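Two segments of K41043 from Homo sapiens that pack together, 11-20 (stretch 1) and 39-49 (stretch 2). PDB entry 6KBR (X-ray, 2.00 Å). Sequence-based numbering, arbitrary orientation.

Stretch 1, residues 11-20: TPNCRRYSIH
Stretch 2 (39-49) NECTLCMKIRE

An irregular segment, residues 11-20, packs on a helix that runs from Glu40 through Glu49 and continues beyond it; together they bury 600 Å². Stretch 1 forms no regular helix or strand. It is extended at Pro12 (phi/psi -72/138°) and Asn13 (-98/97°), turns through Cys14 (-78/-18°), Arg15 (-64/-19°) and Arg16 (-79/-4°), where Tyr17 N bonds back to Cys14 O at 2.9 Å, extends again at Tyr17 (-118/159°) and Ser18 (-80/142°), and ends with Ile19 (-72/-16°) and His20 (-93/-12°). The helix has phi near -60° and psi between -34° and -52°, with i to i+4 bonds such as Cys44 N to Glu40 O, 3.0 Å. Its N-cap is Asn39 (-161/170°, chi1 p), whose OD1 accepts from Thr42 N at 2.9 Å. The nearest CA pairs give the register: Pro12 CA to Glu40 CA is 7.3 Å, Cys14 CA to Cys44 CA 5.5 Å, Tyr17 CA to Cys41 CA 6.1 Å and Ile19 CA to Met45 CA 6.6 Å. The partners thus advance from Glu40 to Cys44, step back to Cys41 at Tyr17 and advance again to Met45.

A disulfide, Cys14 SG to Cys44 SG at 2.1 Å with chi3 -75°, ties the turn directly to the helix. Both CA-to-CB bonds point toward the other stretch, and both chi1 angles are m.

Aromatic packing centres on Tyr17 (chi1 m, chi2 -73°), whose CA-to-CB bond points toward the helix and whose ring lays one face against Cys41 (chi1 t). Cys41 CB lies 3.8 Å from the centroid of the Tyr17 ring, 24° off its normal, a CH-pi contact whose closest pair is Tyr17 CD1 to Cys41 CB, 3.5 Å. Cys41 SG, 4.4 Å from the Tyr17 ring centroid, and Cys44 SG, 5.0 Å from it, approach obliquely. Cys41 is also bonded covalently to a group elsewhere in the structure.

Polar contacts gather at Glu40 (chi1 t, chi2 t, chi3 -34°), whose CA-to-CB bond points toward stretch 1. Arg16 NH2 meets Glu40 OE2 at 3.3 Å in a salt bridge whose hydrogen bond is weak, with an angle of 130°. The CA-to-CB bond of Arg16 points sideways, but chi1 91°, chi2 144°, chi3 90° and chi4 83° bring its end nearer the helix, where Arg16 NH2 also donates to Tyr17 OH at 2.5 Å. Tyr17 OH in turn lies 3.5 Å from Glu40 CB, so the three residues form one cluster. A water donates to Ser18 O at 2.7 Å and weakly to Cys41 O at 3.4 Å, bridging the two backbones.

Apolar packing places Pro12 (C-gamma endo) against the disulfide and Ile47 (chi1 m, chi2 t), with Pro12 CB 4.2 Å from Cys44 SG and Pro12 CG 4.1 Å from Ile47 CD1. The same methyl, Ile47 CD1, is 4.2 Å from Cys14 SG. Ile19 (chi1 p, chi2 t) packs on Arg48, which is t at chi1 through chi3 with chi4 -85°. Ile19 CG2 is 3.8 Å from Arg48 CD, while Ile19 CD1 lies over one face of the guanidinium. The CA-to-CB bond of Met45 (chi1 m, chi2 t, chi3 p) points sideways, but its end comes nearer, with Met45 CE 4.2 Å from Ile19 O.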

# COMPACT_ATOMS: atom_id res chain seq x y z
N THR B 11 -17.38 17.58 -11.57
CA THR B 11 -15.96 17.22 -11.87
C THR B 11 -15.66 15.69 -11.80
O THR B 11 -15.29 15.17 -12.83
CB THR B 11 -14.89 18.07 -11.09
OG1 THR B 11 -15.40 18.49 -9.83
CG2 THR B 11 -14.40 19.34 -11.88
N PRO B 12 -15.77 14.98 -10.64
CA PRO B 12 -15.22 13.61 -10.64
C PRO B 12 -16.02 12.59 -11.46
O PRO B 12 -17.24 12.57 -11.38
CB PRO B 12 -15.21 13.22 -9.14
CG PRO B 12 -16.22 14.06 -8.53
CD PRO B 12 -16.33 15.31 -9.33
N ASN B 13 -15.34 11.74 -12.21
CA ASN B 13 -16.04 10.67 -12.93
C ASN B 13 -15.93 9.41 -12.10
O ASN B 13 -14.90 8.70 -12.11
CB ASN B 13 -15.54 10.45 -14.37
CG ASN B 13 -16.43 9.47 -15.14
OD1 ASN B 13 -17.51 9.04 -14.66
ND2 ASN B 13 -15.98 9.09 -16.32
N CYS B 14 -16.99 9.17 -11.32
CA CYS B 14 -16.97 8.08 -10.38
C CYS B 14 -17.20 6.68 -11.06
O CYS B 14 -16.80 5.64 -10.51
CB CYS B 14 -17.92 8.43 -9.22
SG CYS B 14 -17.34 9.91 -8.31
N ARG B 15 -17.73 6.69 -12.29
CA ARG B 15 -17.95 5.45 -13.07
C ARG B 15 -16.65 4.72 -13.42
O ARG B 15 -16.68 3.54 -13.75
CB ARG B 15 -18.74 5.75 -14.38
CG ARG B 15 -20.28 5.66 -14.33
CD ARG B 15 -21.02 6.01 -13.01
NE ARG B 15 -20.62 7.26 -12.34
CZ ARG B 15 -20.88 8.50 -12.78
NH1 ARG B 15 -21.55 8.73 -13.92
NH2 ARG B 15 -20.45 9.55 -12.06
N ARG B 16 -15.51 5.41 -13.35
CA ARG B 16 -14.19 4.79 -13.54
C ARG B 16 -13.68 4.01 -12.30
O ARG B 16 -12.62 3.40 -12.37
CB ARG B 16 -13.16 5.82 -14.03
CG ARG B 16 -12.32 6.59 -12.99
CD ARG B 16 -10.88 6.88 -13.44
NE ARG B 16 -10.72 8.16 -14.15
CZ ARG B 16 -10.57 9.38 -13.58
NH1 ARG B 16 -10.42 10.46 -14.35
NH2 ARG B 16 -10.57 9.54 -12.26
N TYR B 17 -14.41 4.05 -11.18
CA TYR B 17 -14.01 3.30 -9.97
C TYR B 17 -15.03 2.28 -9.61
O TYR B 17 -16.20 2.41 -9.98
CB TYR B 17 -13.82 4.24 -8.75
CG TYR B 17 -12.82 5.29 -9.05
CD1 TYR B 17 -11.45 5.01 -9.13
CD2 TYR B 17 -13.24 6.59 -9.34
CE1 TYR B 17 -10.54 6.01 -9.48
CE2 TYR B 17 -12.33 7.57 -9.67
CZ TYR B 17 -10.99 7.27 -9.74
OH TYR B 17 -10.14 8.31 -10.10
N SER B 18 -14.61 1.29 -8.83
CA SER B 18 -15.56 0.41 -8.16
C SER B 18 -16.17 1.00 -6.88
O SER B 18 -15.51 1.67 -6.08
CB SER B 18 -14.92 -0.96 -7.90
OG SER B 18 -15.68 -1.78 -7.03
N ILE B 19 -17.46 0.73 -6.65
CA ILE B 19 -18.09 1.08 -5.37
C ILE B 19 -17.61 0.17 -4.23
O ILE B 19 -17.83 0.47 -3.04
CB ILE B 19 -19.65 1.05 -5.44
CG1 ILE B 19 -20.18 -0.39 -5.58
CG2 ILE B 19 -20.13 1.93 -6.61
CD1 ILE B 19 -21.67 -0.52 -5.85
N HIS B 20 -17.00 -0.96 -4.58
CA HIS B 20 -16.60 -1.99 -3.58
C HIS B 20 -15.17 -1.89 -3.01
O HIS B 20 -14.83 -2.64 -2.09
CB HIS B 20 -16.75 -3.39 -4.21
CG HIS B 20 -18.13 -3.65 -4.69
ND1 HIS B 20 -18.44 -3.78 -6.03
CD2 HIS B 20 -19.29 -3.72 -4.02
CE1 HIS B 20 -19.74 -3.94 -6.16
NE2 HIS B 20 -20.28 -3.92 -4.96
N ASN B 39 -7.70 10.06 -2.19
CA ASN B 39 -7.66 9.91 -3.61
C ASN B 39 -9.05 10.12 -4.18
O ASN B 39 -10.01 10.21 -3.44
CB ASN B 39 -7.08 8.55 -4.00
CG ASN B 39 -7.69 7.40 -3.24
OD1 ASN B 39 -8.92 7.27 -3.14
ND2 ASN B 39 -6.85 6.52 -2.73
N GLU B 40 -9.15 10.20 -5.49
CA GLU B 40 -10.44 10.49 -6.13
C GLU B 40 -11.43 9.38 -5.90
O GLU B 40 -12.61 9.64 -5.79
CB GLU B 40 -10.28 10.74 -7.64
CG GLU B 40 -11.56 11.31 -8.30
CD GLU B 40 -11.24 11.98 -9.68
OE1 GLU B 40 -10.13 12.58 -9.84
OE2 GLU B 40 -12.13 11.89 -10.57
N CYS B 41 -10.97 8.14 -5.85
CA CYS B 41 -11.84 7.02 -5.61
C CYS B 41 -12.53 7.18 -4.24
O CYS B 41 -13.75 6.91 -4.13
CB CYS B 41 -11.10 5.70 -5.75
SG CYS B 41 -12.12 4.22 -5.49
N THR B 42 -11.78 7.69 -3.26
CA THR B 42 -12.29 7.88 -1.89
C THR B 42 -13.35 8.98 -1.81
O THR B 42 -14.36 8.86 -1.08
CB THR B 42 -11.13 8.13 -0.93
OG1 THR B 42 -10.25 7.00 -0.99
CG2 THR B 42 -11.58 8.25 0.47
N LEU B 43 -13.13 10.03 -2.60
CA LEU B 43 -14.13 11.09 -2.77
C LEU B 43 -15.39 10.48 -3.30
O LEU B 43 -16.48 10.71 -2.76
CB LEU B 43 -13.62 12.18 -3.73
CG LEU B 43 -14.54 13.36 -4.04
CD1 LEU B 43 -15.28 13.84 -2.82
CD2 LEU B 43 -13.76 14.49 -4.64
N CYS B 44 -15.25 9.72 -4.38
CA CYS B 44 -16.39 9.01 -4.98
C CYS B 44 -17.20 8.11 -4.00
O CYS B 44 -18.43 8.10 -4.00
CB CYS B 44 -15.94 8.20 -6.22
SG CYS B 44 -15.48 9.28 -7.57
N MET B 45 -16.49 7.37 -3.13
CA MET B 45 -17.13 6.66 -2.06
C MET B 45 -17.96 7.61 -1.10
O MET B 45 -19.10 7.35 -0.78
CB MET B 45 -16.07 5.82 -1.32
CG MET B 45 -15.80 4.47 -2.03
SD MET B 45 -14.90 3.25 -1.03
CE MET B 45 -16.22 2.76 0.07
N LYS B 46 -17.39 8.71 -0.68
CA LYS B 46 -18.10 9.72 0.12
C LYS B 46 -19.34 10.21 -0.57
O LYS B 46 -20.34 10.36 0.05
CB LYS B 46 -17.21 10.92 0.47
CG LYS B 46 -17.84 11.82 1.53
CD LYS B 46 -17.86 11.19 2.94
CE LYS B 46 -18.91 11.86 3.81
NZ LYS B 46 -20.12 10.96 3.87
N ILE B 47 -19.26 10.44 -1.88
CA ILE B 47 -20.43 10.90 -2.67
C ILE B 47 -21.54 9.88 -2.48
O ILE B 47 -22.69 10.24 -2.16
CB ILE B 47 -20.01 11.14 -4.13
CG1 ILE B 47 -19.15 12.43 -4.20
CG2 ILE B 47 -21.23 11.13 -5.11
CD1 ILE B 47 -18.66 12.77 -5.56
N ARG B 48 -21.16 8.61 -2.64
CA ARG B 48 -22.12 7.51 -2.59
C ARG B 48 -22.64 7.33 -1.14
O ARG B 48 -23.84 7.29 -0.98
CB ARG B 48 -21.56 6.21 -3.16
CG ARG B 48 -22.63 5.14 -3.31
CD ARG B 48 -22.19 3.93 -4.14
NE ARG B 48 -23.22 2.88 -4.10
CZ ARG B 48 -23.34 1.95 -3.14
NH1 ARG B 48 -22.48 1.89 -2.10
NH2 ARG B 48 -24.34 1.04 -3.20
N GLU B 49 -21.77 7.27 -0.14
CA GLU B 49 -22.14 7.17 1.30
C GLU B 49 -23.03 8.34 1.76
O GLU B 49 -24.07 8.12 2.38
CB GLU B 49 -20.89 7.14 2.24
CG GLU B 49 -20.07 5.83 2.27
CD GLU B 49 -18.47 5.95 2.35
OE1 GLU B 49 -17.78 7.07 2.49
OE2 GLU B 49 -17.88 4.86 2.22
O HOH W 1 -15.38 4.28 -5.53